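Local structure of CD180 antigen (Mus musculus, 3T6Q) at residues T115-I120 with G137-S142. The protein may cooperate with MD-1 and TLR4 in the innate immune response of B-cells to bacterial lipopolysaccharide, leading to NF-kappa-B activation. Sequence-based numbering, arbitrary orientation.
Sequences TGISSI and GSNHIS
The H140 imidazole turns its edge to the backbone of G116 and I117: CD2 sits 3.4 Å from G116 O, and both carbonyl oxygens lie near the ring plane. The ring also stacks with H140 of a second subunit, another copy of this protein. H140 CB, where the ring joins the backbone, touches S118 CB at 3.9 Å. The other flat group is the amide of N139. Its CG stands beside the backbone N (chi1 -75°), and OD1 takes the N-H of T115 at 2.8 Å, in the carbonyl plane and on a lone pair. G116 N adds a weak bond to that same OD1, while ND2 donates to F112 O, so both ends of the buried amide are held and its rotation is fixed. I117 CG1 packs against the carboxamide, 3.6 Å from N139 CG, and beyond it CD1 meets I141 CD1, the two isoleucines running side by side in the same direction. Between the backbones, H140 N donates to I117 O (2.9 Å), nearly in line with the carbonyl. Farther along, one water links S118 O to S142 N, and another joins S118 O, H140 O and S142 OG. N139 is the asparagine of the leucine-rich repeat consensus, here tying LRR 5 to LRR 4; in the next repeat N163 OD1 likewise accepts backbone N-H groups, from I141 and weakly from N139. The two segments run roughly parallel, 15° apart, in the loops that follow strands 109-111 and 133-135, adjacent parallel strands of the solenoid.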
loop_
_atom_site.group_PDB
_atom_site.type_symbol
_atom_site.label_atom_id
_atom_site.label_comp_id
_atom_site.label_asym_id
_atom_site.label_seq_id
_atom_site.Cartn_x
_atom_site.Cartn_y
_atom_site.Cartn_z
ATOM N N THR A 115 -6.972 -0.934 2.093
ATOM C CA THR A 115 -6.860 -0.774 3.547
ATOM C C THR A 115 -5.417 -0.979 4.014
ATOM O O THR A 115 -5.156 -1.085 5.227
ATOM C CB THR A 115 -7.787 -1.778 4.270
ATOM O OG1 THR A 115 -7.570 -3.068 3.685
ATOM C CG2 THR A 115 -9.255 -1.343 4.068
ATOM N N GLY A 116 -4.488 -1.120 3.081
ATOM C CA GLY A 116 -3.081 -1.275 3.431
ATOM C C GLY A 116 -2.642 -2.659 3.865
ATOM O O GLY A 116 -1.492 -2.842 4.289
ATOM N N ILE A 117 -3.531 -3.649 3.785
ATOM C CA ILE A 117 -3.247 -4.947 4.400
ATOM C C ILE A 117 -2.343 -5.792 3.507
ATOM O O ILE A 117 -2.381 -5.691 2.280
ATOM C CB ILE A 117 -4.541 -5.722 4.755
ATOM C CG1 ILE A 117 -5.297 -6.119 3.486
ATOM C CG2 ILE A 117 -5.404 -4.847 5.684
ATOM C CD1 ILE A 117 -6.411 -7.167 3.724
ATOM N N SER A 118 -1.535 -6.651 4.105
ATOM C CA SER A 118 -0.675 -7.489 3.281
ATOM C C SER A 118 -1.078 -8.958 3.353
ATOM O O SER A 118 -0.467 -9.805 2.715
ATOM C CB SER A 118 0.772 -7.295 3.696
ATOM O OG SER A 118 0.896 -7.613 5.064
ATOM N N SER A 119 -2.120 -9.245 4.119
ATOM C CA SER A 119 -2.507 -10.622 4.397
ATOM C C SER A 119 -3.975 -10.694 4.741
ATOM O O SER A 119 -4.475 -9.816 5.444
ATOM C CB SER A 119 -1.720 -11.115 5.619
ATOM O OG SER A 119 -1.749 -12.515 5.616
ATOM N N ILE A 120 -4.658 -11.737 4.256
ATOM C CA ILE A 120 -6.073 -11.954 4.525
ATOM C C ILE A 120 -6.291 -12.191 6.033
ATOM O O ILE A 120 -7.351 -11.836 6.584
ATOM C CB ILE A 120 -6.656 -13.127 3.656
ATOM C CG1 ILE A 120 -6.376 -12.853 2.150
ATOM C CG2 ILE A 120 -8.157 -13.292 3.925
ATOM C CD1 ILE A 120 -6.092 -14.054 1.222
ATOM N N GLY A 137 -9.253 -5.735 -2.986
ATOM C CA GLY A 137 -8.440 -5.028 -4.051
ATOM C C GLY A 137 -7.508 -3.933 -3.529
ATOM O O GLY A 137 -7.750 -3.366 -2.450
ATOM N N SER A 138 -6.464 -3.614 -4.302
ATOM C CA SER A 138 -5.617 -2.414 -4.052
ATOM C C SER A 138 -4.891 -2.456 -2.695
ATOM O O SER A 138 -4.645 -1.415 -2.075
ATOM C CB SER A 138 -6.416 -1.114 -4.186
ATOM O OG SER A 138 -7.099 -1.102 -5.440
ATOM N N ASN A 139 -4.462 -3.654 -2.324
ATOM C CA ASN A 139 -3.720 -3.912 -1.099
ATOM C C ASN A 139 -2.300 -4.382 -1.375
ATOM O O ASN A 139 -1.792 -4.117 -2.475
ATOM C CB ASN A 139 -4.519 -4.897 -0.222
ATOM C CG ASN A 139 -5.699 -4.216 0.443
ATOM O OD1 ASN A 139 -5.565 -3.097 0.972
ATOM N ND2 ASN A 139 -6.849 -4.852 0.398
ATOM N N HIS A 140 -1.646 -5.064 -0.420
ATOM C CA HIS A 140 -0.280 -5.569 -0.628
ATOM C C HIS A 140 -0.298 -7.089 -0.611
ATOM O O HIS A 140 0.706 -7.745 -0.280
ATOM C CB HIS A 140 0.701 -5.115 0.497
ATOM C CG HIS A 140 0.920 -3.619 0.592
ATOM N ND1 HIS A 140 1.860 -2.968 -0.134
ATOM C CD2 HIS A 140 0.310 -2.651 1.401
ATOM C CE1 HIS A 140 1.836 -1.653 0.174
ATOM N NE2 HIS A 140 0.888 -1.457 1.113
ATOM N N ILE A 141 -1.438 -7.667 -0.919
ATOM C CA ILE A 141 -1.641 -9.122 -0.749
ATOM C C ILE A 141 -0.844 -9.842 -1.835
ATOM O O ILE A 141 -0.864 -9.434 -3.024
ATOM C CB ILE A 141 -3.156 -9.456 -0.857
ATOM C CG1 ILE A 141 -3.898 -8.875 0.356
ATOM C CG2 ILE A 141 -3.422 -10.961 -0.904
ATOM C CD1 ILE A 141 -5.428 -8.885 0.248
ATOM N N SER A 142 -0.156 -10.926 -1.482
ATOM C CA SER A 142 0.609 -11.621 -2.520
ATOM C C SER A 142 0.243 -13.090 -2.647
ATOM O O SER A 142 0.869 -13.814 -3.378
ATOM C CB SER A 142 2.103 -11.499 -2.280
ATOM O OG SER A 142 2.393 -12.022 -0.994
HETATM O O HOH W 1 -3.485 -0.582 0.274
HETATM O O HOH W 2 -0.682 -12.199 1.147
HETATM O O HOH W 3 1.951 -9.854 0.899
#